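Side-chain contacts in manganese lipoxygenase (Gaeumannomyces graminis, PDB 5FX8), which oxidises linoleic and alpha-linolenic acids with molecular oxygen, at a catalytic manganese centre, to 11S- and 13R-hydroperoxy fatty acids: residues A[275-280]-A[502-507]; A[184-189]-A[201-206]; A[413-418]-A[562-567]. All blocks are in the same frame, centred on the assembly; numbering follows the deposited sequence.

Interaction 1: A[275-280]-A[502-507]; sequences KIMFNN and APIPTA
The torsions of M277 and I504 set up their meeting. In M277, CG lies opposite the carbonyl carbon (chi1 -63°) and the chain then runs out nearly straight, so that SD is carried well clear of the helix. I504 answers from the loop: the outer bond of its longer branch is folded round (chi2 -52°) to turn CD1 toward the methionine. The result is a single close approach, SD of M277 to CD1 of I504 at 3.5 Å, with the two side chains crossing at a slant. CE of the methionine swings to the side, and the thioether sulfur rather than the terminal methyl leads the contact. A looser neighbour is the ring of P505, whose CD lies 4.5 Å from SD of M277.

The segment 275-280 belongs to the long helix 268-305, which further along supplies H290 and H294 to the manganese; this turn lies away from the metal. The segment 502-507 is an irregular loop between helices 485-490 and 526-539. Y262, on an outermost strand of the five-stranded sheet, touches both M277 and P505, while P503 O accepts a hydrogen bond from W522 NE1 and ties the loop to its own continuation.

No hydrogen bond or ion pair crosses between the segments. What joins loop to helix here is dispersion between a polarisable sulfur and aliphatic carbon, a contact that sets little demand on direction and buries only 96 Å² in all.

Interaction 2: A[184-189]-A[201-206]; sequences DKLPFS and TTLEAL
L186 and L203 face one another across this contact, each with its CB directed at the other segment. L186 comes at L203 tip first, the two side chains making a wide angle rather than lying alongside. L186 is stretched out, with CD1 trans to CA (chi2 172°), and this methyl does the touching: it sits 4.2 Å from CB of L203, against the base of that side chain. L203 in turn sends its own CD1 back to the loop, where it lies 4.3 Å from the carbonyl oxygen of F188 and about as far from CD1 of L186. E204 starts out pointing away, but a bend at chi2 (71°) folds its carboxylate round until OE2 comes to 4.4 Å from L186 CD1, laying a charged group along the edge of the leucine pair.

The helix that offers L203 begins with T202 as its N-cap: OG1 of T202 accepts from the backbone N of A205 at 2.8 Å, and the bond is close to straight (168°). Together, this short helix 203-208 and the loop 184-189 pack on the five-stranded antiparallel sheet; L186 and L203 both touch L212 on strand 212-216. F188 directs its CB away from the helix, and its ring goes down onto L237, A251 and K253 of the neighbouring strands. L203 also packs on L250 and on V195 of helix 192-199, the helix that joins the two segments in sequence.

Interaction 3: A[413-418]-A[562-567]; sequences QAFVDS and AGNGPG
S418 meets G567 where two helices come close, and its short side chain can be followed in two steps. CB, directed at the other segment, lies 4.0 Å from CA of G567 and only slightly farther from that residue's carbonyl carbon. From there chi1 (160°) places OG roughly trans to the backbone N and carries it outward over the glycine backbone, so that OG ends 3.7 Å from CA of G567. This is a van der Waals approach, with no hydrogen bond across the segments. Since G567 has no side chain, backbone and serine can lie close, and the CA atoms of S418 and G567 are 5.2 Å apart.

Just under a turn earlier on the same helix, F415 reaches N564. CE1 of the ring stands 4.0 Å from OD1 of N564, which lies at the ring edge near its plane, while ring and amide planes are almost perpendicular (89°). The amide's other end is tied back to its own chain, ND2 donating to L560 O. P313 of helix 313-321 touches both F415 and N564, and L467 of helix 460-481 also packs on the phenylalanine.

G565 separates helix 558-563 from helix 566-587: it has positive phi (111°) and also occupies the N-cap of the second helix. The whole is a glycine-bearing break between consecutive helices, its second helix packed by its first turn against helix 396-420 in the largely helical lipoxygenase fold.

All three contacts are partly buried; interactions 2 and 3 lie farther out, about 30 and 29 Å from the chain's centre to their own centres against 24 Å for interaction 1, and only interaction 2 includes an exposed touching residue, E204. No hydrogen bond joins the segments of any pair, and no helix or loop is shared. Interactions 1 and 2, nearest atoms about 9 Å apart, both adjoin the five-stranded sheet; interaction 3 lies across the chain's centre, its centre about 53 Å from either. Chemistry follows setting: thioether against loop aliphatics in interaction 1, leucine against leucine with a marginal carboxylate in interaction 2, serine on bare glycine backbone beside an aromatic edge in interaction 3.

Interaction 1: A[275-280]-A[502-507]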
loop_
_atom_site.group_PDB
_atom_site.type_symbol
_atom_site.label_atom_id
_atom_site.label_comp_id
_atom_site.label_asym_id
_atom_site.label_seq_id
_atom_site.Cartn_x
_atom_site.Cartn_y
_atom_site.Cartn_z
ATOM N N LYS A 275 -0.536 4.799 26.844
ATOM C CA LYS A 275 -0.504 3.928 25.693
ATOM C C LYS A 275 -0.785 4.701 24.424
ATOM O O LYS A 275 -0.206 4.392 23.389
ATOM C CB LYS A 275 -1.488 2.785 25.863
ATOM C CG LYS A 275 -1.080 1.831 26.926
ATOM C CD LYS A 275 -1.992 0.644 26.921
ATOM C CE LYS A 275 -3.367 0.977 27.399
ATOM N NZ LYS A 275 -4.198 -0.225 27.224
ATOM N N ILE A 276 -1.644 5.717 24.483
ATOM C CA ILE A 276 -1.893 6.532 23.300
ATOM C C ILE A 276 -0.642 7.312 22.902
ATOM O O ILE A 276 -0.300 7.396 21.712
ATOM C CB ILE A 276 -3.095 7.466 23.522
ATOM C CG1 ILE A 276 -4.377 6.654 23.688
ATOM C CG2 ILE A 276 -3.291 8.355 22.319
ATOM C CD1 ILE A 276 -5.608 7.467 23.871
ATOM N N MET A 277 0.074 7.881 23.872
ATOM C CA MET A 277 1.287 8.610 23.520
ATOM C C MET A 277 2.326 7.684 22.896
ATOM O O MET A 277 2.975 8.032 21.894
ATOM C CB MET A 277 1.850 9.316 24.748
ATOM C CG MET A 277 0.927 10.354 25.287
ATOM S SD MET A 277 1.620 11.319 26.641
ATOM C CE MET A 277 1.509 10.211 28.023
ATOM N N PHE A 278 2.494 6.497 23.472
ATOM C CA PHE A 278 3.395 5.528 22.870
ATOM C C PHE A 278 2.946 5.161 21.469
ATOM O O PHE A 278 3.774 4.997 20.581
ATOM C CB PHE A 278 3.500 4.285 23.745
ATOM C CG PHE A 278 4.386 3.205 23.178
ATOM C CD1 PHE A 278 3.903 2.288 22.262
ATOM C CD2 PHE A 278 5.691 3.073 23.612
ATOM C CE1 PHE A 278 4.691 1.306 21.777
ATOM C CE2 PHE A 278 6.491 2.077 23.123
ATOM C CZ PHE A 278 5.976 1.191 22.191
ATOM N N ASN A 279 1.648 5.016 21.242
ATOM C CA ASN A 279 1.229 4.627 19.904
ATOM C C ASN A 279 1.496 5.733 18.887
ATOM O O ASN A 279 1.724 5.455 17.705
ATOM C CB ASN A 279 -0.232 4.242 19.925
ATOM C CG ASN A 279 -0.455 2.898 20.569
ATOM O OD1 ASN A 279 0.432 2.068 20.613
ATOM N ND2 ASN A 279 -1.646 2.681 21.075
ATOM N N ASN A 280 1.464 6.981 19.343
ATOM C CA ASN A 280 1.828 8.117 18.522
ATOM C C ASN A 280 3.298 8.063 18.135
ATOM O O ASN A 280 3.667 8.284 16.968
ATOM C CB ASN A 280 1.509 9.373 19.321
ATOM C CG ASN A 280 1.806 10.623 18.584
ATOM O OD1 ASN A 280 2.781 11.301 18.857
ATOM N ND2 ASN A 280 0.961 10.945 17.646
ATOM N N ALA A 502 -3.326 18.018 22.785
ATOM C CA ALA A 502 -3.308 18.649 24.082
ATOM C C ALA A 502 -1.944 18.393 24.691
ATOM O O ALA A 502 -1.318 17.372 24.400
ATOM C CB ALA A 502 -4.418 18.105 24.995
ATOM N N PRO A 503 -1.452 19.305 25.520
ATOM C CA PRO A 503 -0.080 19.184 26.022
ATOM C C PRO A 503 0.119 17.940 26.859
ATOM O O PRO A 503 -0.791 17.467 27.543
ATOM C CB PRO A 503 0.093 20.447 26.873
ATOM C CG PRO A 503 -0.873 21.373 26.334
ATOM C CD PRO A 503 -2.060 20.581 25.918
ATOM N N ILE A 504 1.347 17.439 26.819
ATOM C CA ILE A 504 1.717 16.267 27.611
ATOM C C ILE A 504 1.496 16.575 29.079
ATOM O O ILE A 504 2.077 17.549 29.589
ATOM C CB ILE A 504 3.186 15.884 27.366
ATOM C CG1 ILE A 504 3.430 15.516 25.906
ATOM C CG2 ILE A 504 3.612 14.783 28.308
ATOM C CD1 ILE A 504 2.505 14.522 25.406
ATOM N N PRO A 505 0.725 15.764 29.803
ATOM C CA PRO A 505 0.458 16.050 31.219
ATOM C C PRO A 505 1.714 16.247 32.056
ATOM O O PRO A 505 2.793 15.738 31.747
ATOM C CB PRO A 505 -0.322 14.817 31.685
ATOM C CG PRO A 505 -0.953 14.275 30.425
ATOM C CD PRO A 505 0.029 14.551 29.334
ATOM N N THR A 506 1.549 17.019 33.134
ATOM C CA THR A 506 2.600 17.263 34.114
ATOM C C THR A 506 2.332 16.618 35.470
ATOM O O THR A 506 3.190 16.706 36.346
ATOM C CB THR A 506 2.816 18.767 34.308
ATOM O OG1 THR A 506 1.578 19.402 34.670
ATOM C CG2 THR A 506 3.321 19.372 33.050
ATOM N N ALA A 507 1.179 15.983 35.671
ATOM C CA ALA A 507 0.881 15.253 36.903
ATOM C C ALA A 507 0.024 14.048 36.545
ATOM O O ALA A 507 -0.118 13.706 35.374
ATOM C CB ALA A 507 0.183 16.160 37.922
#

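Interaction 2: A[184-189]-A[201-206]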
loop_
_atom_site.group_PDB
_atom_site.type_symbol
_atom_site.label_atom_id
_atom_site.label_comp_id
_atom_site.label_asym_id
_atom_site.label_seq_id
_atom_site.Cartn_x
_atom_site.Cartn_y
_atom_site.Cartn_z
ATOM N N ASP A 184 23.009 -5.110 28.442
ATOM C CA ASP A 184 22.124 -3.953 28.411
ATOM C C ASP A 184 21.731 -3.578 29.839
ATOM O O ASP A 184 21.596 -4.431 30.713
ATOM C CB ASP A 184 20.840 -4.218 27.574
ATOM C CG ASP A 184 21.109 -4.378 26.072
ATOM O OD1 ASP A 184 22.015 -3.706 25.535
ATOM O OD2 ASP A 184 20.407 -5.182 25.414
ATOM N N LYS A 185 21.548 -2.299 30.085
ATOM C CA LYS A 185 21.115 -1.889 31.408
ATOM C C LYS A 185 19.642 -1.524 31.362
ATOM O O LYS A 185 19.056 -1.379 30.292
ATOM C CB LYS A 185 21.960 -0.724 31.916
ATOM C CG LYS A 185 21.664 0.594 31.250
ATOM C CD LYS A 185 22.611 1.706 31.709
ATOM C CE LYS A 185 22.193 3.057 31.127
ATOM N NZ LYS A 185 21.954 2.989 29.654
ATOM N N LEU A 186 19.031 -1.432 32.527
ATOM C CA LEU A 186 17.645 -0.998 32.593
ATOM C C LEU A 186 17.524 0.434 32.079
ATOM O O LEU A 186 18.249 1.314 32.550
ATOM C CB LEU A 186 17.132 -1.064 34.019
ATOM C CG LEU A 186 17.071 -2.440 34.641
ATOM C CD1 LEU A 186 16.738 -2.313 36.103
ATOM C CD2 LEU A 186 16.005 -3.224 33.946
ATOM N N PRO A 187 16.624 0.712 31.146
ATOM C CA PRO A 187 16.515 2.072 30.613
ATOM C C PRO A 187 16.042 3.081 31.650
ATOM O O PRO A 187 16.593 4.175 31.759
ATOM C CB PRO A 187 15.495 1.920 29.485
ATOM C CG PRO A 187 14.672 0.770 29.881
ATOM C CD PRO A 187 15.595 -0.179 30.589
ATOM N N PHE A 188 15.021 2.733 32.414
ATOM C CA PHE A 188 14.522 3.603 33.457
ATOM C C PHE A 188 14.071 2.742 34.622
ATOM O O PHE A 188 13.919 1.528 34.501
ATOM C CB PHE A 188 13.385 4.497 32.955
ATOM C CG PHE A 188 12.232 3.750 32.366
ATOM C CD1 PHE A 188 11.247 3.224 33.174
ATOM C CD2 PHE A 188 12.111 3.614 30.995
ATOM C CE1 PHE A 188 10.188 2.564 32.633
ATOM C CE2 PHE A 188 11.045 2.958 30.448
ATOM C CZ PHE A 188 10.083 2.434 31.264
ATOM N N SER A 189 13.841 3.385 35.755
ATOM C CA SER A 189 13.469 2.698 36.976
ATOM C C SER A 189 11.985 2.869 37.247
ATOM O O SER A 189 11.340 3.797 36.764
ATOM C CB SER A 189 14.279 3.212 38.165
ATOM O OG SER A 189 14.164 2.307 39.263
ATOM N N THR A 201 7.345 -9.947 40.763
ATOM C CA THR A 201 8.779 -10.141 40.888
ATOM C C THR A 201 9.412 -8.760 40.813
ATOM O O THR A 201 8.747 -7.755 41.075
ATOM C CB THR A 201 9.260 -11.182 39.850
ATOM O OG1 THR A 201 10.678 -11.368 39.908
ATOM C CG2 THR A 201 8.840 -10.823 38.429
ATOM N N THR A 202 10.698 -8.684 40.510
ATOM C CA THR A 202 11.380 -7.396 40.467
ATOM C C THR A 202 11.945 -7.118 39.087
ATOM O O THR A 202 12.147 -8.027 38.283
ATOM C CB THR A 202 12.530 -7.331 41.456
ATOM O OG1 THR A 202 13.584 -8.170 40.979
ATOM C CG2 THR A 202 12.080 -7.817 42.792
ATOM N N LEU A 203 12.234 -5.841 38.839
ATOM C CA LEU A 203 12.940 -5.465 37.620
ATOM C C LEU A 203 14.300 -6.141 37.531
ATOM O O LEU A 203 14.725 -6.538 36.447
ATOM C CB LEU A 203 13.120 -3.952 37.544
ATOM C CG LEU A 203 11.965 -3.088 37.077
ATOM C CD1 LEU A 203 12.520 -1.745 36.853
ATOM C CD2 LEU A 203 11.354 -3.584 35.814
ATOM N N GLU A 204 15.013 -6.259 38.647
ATOM C CA GLU A 204 16.295 -6.947 38.611
ATOM C C GLU A 204 16.114 -8.396 38.187
ATOM O O GLU A 204 16.812 -8.882 37.295
ATOM C CB GLU A 204 16.971 -6.847 39.970
ATOM C CG GLU A 204 17.429 -5.423 40.325
ATOM C CD GLU A 204 16.286 -4.402 40.640
ATOM O OE1 GLU A 204 15.204 -4.782 41.152
ATOM O OE2 GLU A 204 16.488 -3.185 40.381
ATOM N N ALA A 205 15.162 -9.100 38.799
ATOM C CA ALA A 205 14.984 -10.506 38.462
ATOM C C ALA A 205 14.442 -10.669 37.054
ATOM O O ALA A 205 14.863 -11.574 36.329
ATOM C CB ALA A 205 14.062 -11.192 39.463
ATOM N N LEU A 206 13.519 -9.802 36.641
ATOM C CA LEU A 206 13.029 -9.891 35.275
ATOM C C LEU A 206 14.148 -9.640 34.286
ATOM O O LEU A 206 14.227 -10.301 33.249
ATOM C CB LEU A 206 11.894 -8.911 35.053
ATOM C CG LEU A 206 10.582 -9.313 35.695
ATOM C CD1 LEU A 206 9.618 -8.154 35.626
ATOM C CD2 LEU A 206 10.026 -10.504 34.991
#

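Interaction 3: A[413-418]-A[562-567]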
loop_
_atom_site.group_PDB
_atom_site.type_symbol
_atom_site.label_atom_id
_atom_site.label_comp_id
_atom_site.label_asym_id
_atom_site.label_seq_id
_atom_site.Cartn_x
_atom_site.Cartn_y
_atom_site.Cartn_z
ATOM N N GLN A 413 14.736 -20.330 -5.113
ATOM C CA GLN A 413 15.630 -21.467 -5.268
ATOM C C GLN A 413 15.376 -22.169 -6.587
ATOM O O GLN A 413 16.309 -22.470 -7.333
ATOM C CB GLN A 413 15.457 -22.432 -4.107
ATOM C CG GLN A 413 16.493 -23.532 -4.104
ATOM C CD GLN A 413 17.848 -23.067 -3.593
ATOM O OE1 GLN A 413 17.977 -22.694 -2.428
ATOM N NE2 GLN A 413 18.864 -23.097 -4.457
ATOM N N ALA A 414 14.111 -22.400 -6.920
ATOM C CA ALA A 414 13.862 -23.035 -8.203
ATOM C C ALA A 414 14.220 -22.113 -9.363
ATOM O O ALA A 414 14.658 -22.589 -10.406
ATOM C CB ALA A 414 12.420 -23.504 -8.297
ATOM N N PHE A 415 14.070 -20.803 -9.199
ATOM C CA PHE A 415 14.403 -19.874 -10.269
ATOM C C PHE A 415 15.900 -19.847 -10.531
ATOM O O PHE A 415 16.328 -19.841 -11.688
ATOM C CB PHE A 415 13.872 -18.478 -9.923
ATOM C CG PHE A 415 14.435 -17.384 -10.771
ATOM C CD1 PHE A 415 14.175 -17.330 -12.119
ATOM C CD2 PHE A 415 15.217 -16.407 -10.220
ATOM C CE1 PHE A 415 14.691 -16.350 -12.895
ATOM C CE2 PHE A 415 15.732 -15.390 -11.005
ATOM C CZ PHE A 415 15.470 -15.371 -12.338
ATOM N N VAL A 416 16.705 -19.843 -9.470
ATOM C CA VAL A 416 18.153 -19.827 -9.618
ATOM C C VAL A 416 18.636 -21.144 -10.190
ATOM O O VAL A 416 19.454 -21.162 -11.114
ATOM C CB VAL A 416 18.835 -19.499 -8.278
ATOM C CG1 VAL A 416 20.338 -19.652 -8.371
ATOM C CG2 VAL A 416 18.527 -18.107 -7.895
ATOM N N ASP A 417 18.106 -22.266 -9.685
ATOM C CA ASP A 417 18.474 -23.552 -10.264
ATOM C C ASP A 417 18.067 -23.637 -11.732
ATOM O O ASP A 417 18.809 -24.167 -12.554
ATOM C CB ASP A 417 17.857 -24.703 -9.473
ATOM C CG ASP A 417 18.461 -24.875 -8.077
ATOM O OD1 ASP A 417 19.617 -24.465 -7.803
ATOM O OD2 ASP A 417 17.738 -25.442 -7.237
ATOM N N SER A 418 16.914 -23.092 -12.091
ATOM C CA SER A 418 16.518 -23.131 -13.494
ATOM C C SER A 418 17.448 -22.289 -14.366
ATOM O O SER A 418 17.743 -22.652 -15.509
ATOM C CB SER A 418 15.068 -22.673 -13.627
ATOM O OG SER A 418 14.765 -22.252 -14.954
ATOM N N ALA A 562 7.035 -15.974 -20.573
ATOM C CA ALA A 562 7.367 -16.252 -21.956
ATOM C C ALA A 562 8.864 -16.244 -22.231
ATOM O O ALA A 562 9.303 -16.854 -23.210
ATOM C CB ALA A 562 6.682 -15.252 -22.869
ATOM N N GLY A 563 9.659 -15.600 -21.402
ATOM C CA GLY A 563 11.040 -15.444 -21.762
ATOM C C GLY A 563 12.023 -16.141 -20.860
ATOM O O GLY A 563 13.219 -16.026 -21.095
ATOM N N ASN A 564 11.561 -16.884 -19.852
ATOM C CA ASN A 564 12.456 -17.440 -18.848
ATOM C C ASN A 564 12.681 -18.949 -18.903
ATOM O O ASN A 564 13.720 -19.405 -18.420
ATOM C CB ASN A 564 11.968 -17.074 -17.452
ATOM C CG ASN A 564 12.665 -15.836 -16.904
ATOM O OD1 ASN A 564 13.890 -15.788 -16.810
ATOM N ND2 ASN A 564 11.884 -14.816 -16.584
ATOM N N GLY A 565 11.790 -19.754 -19.455
ATOM C CA GLY A 565 12.102 -21.163 -19.504
ATOM C C GLY A 565 11.221 -21.990 -18.602
ATOM O O GLY A 565 10.668 -21.494 -17.630
ATOM N N PRO A 566 11.079 -23.276 -18.914
ATOM C CA PRO A 566 10.052 -24.094 -18.241
ATOM C C PRO A 566 10.153 -24.114 -16.734
ATOM O O PRO A 566 9.125 -24.075 -16.042
ATOM C CB PRO A 566 10.294 -25.489 -18.829
ATOM C CG PRO A 566 10.918 -25.238 -20.112
ATOM C CD PRO A 566 11.795 -24.045 -19.937
ATOM N N GLY A 567 11.379 -24.200 -16.216
ATOM C CA GLY A 567 11.579 -24.198 -14.781
ATOM C C GLY A 567 11.030 -22.957 -14.109
ATOM O O GLY A 567 10.494 -23.036 -13.003
#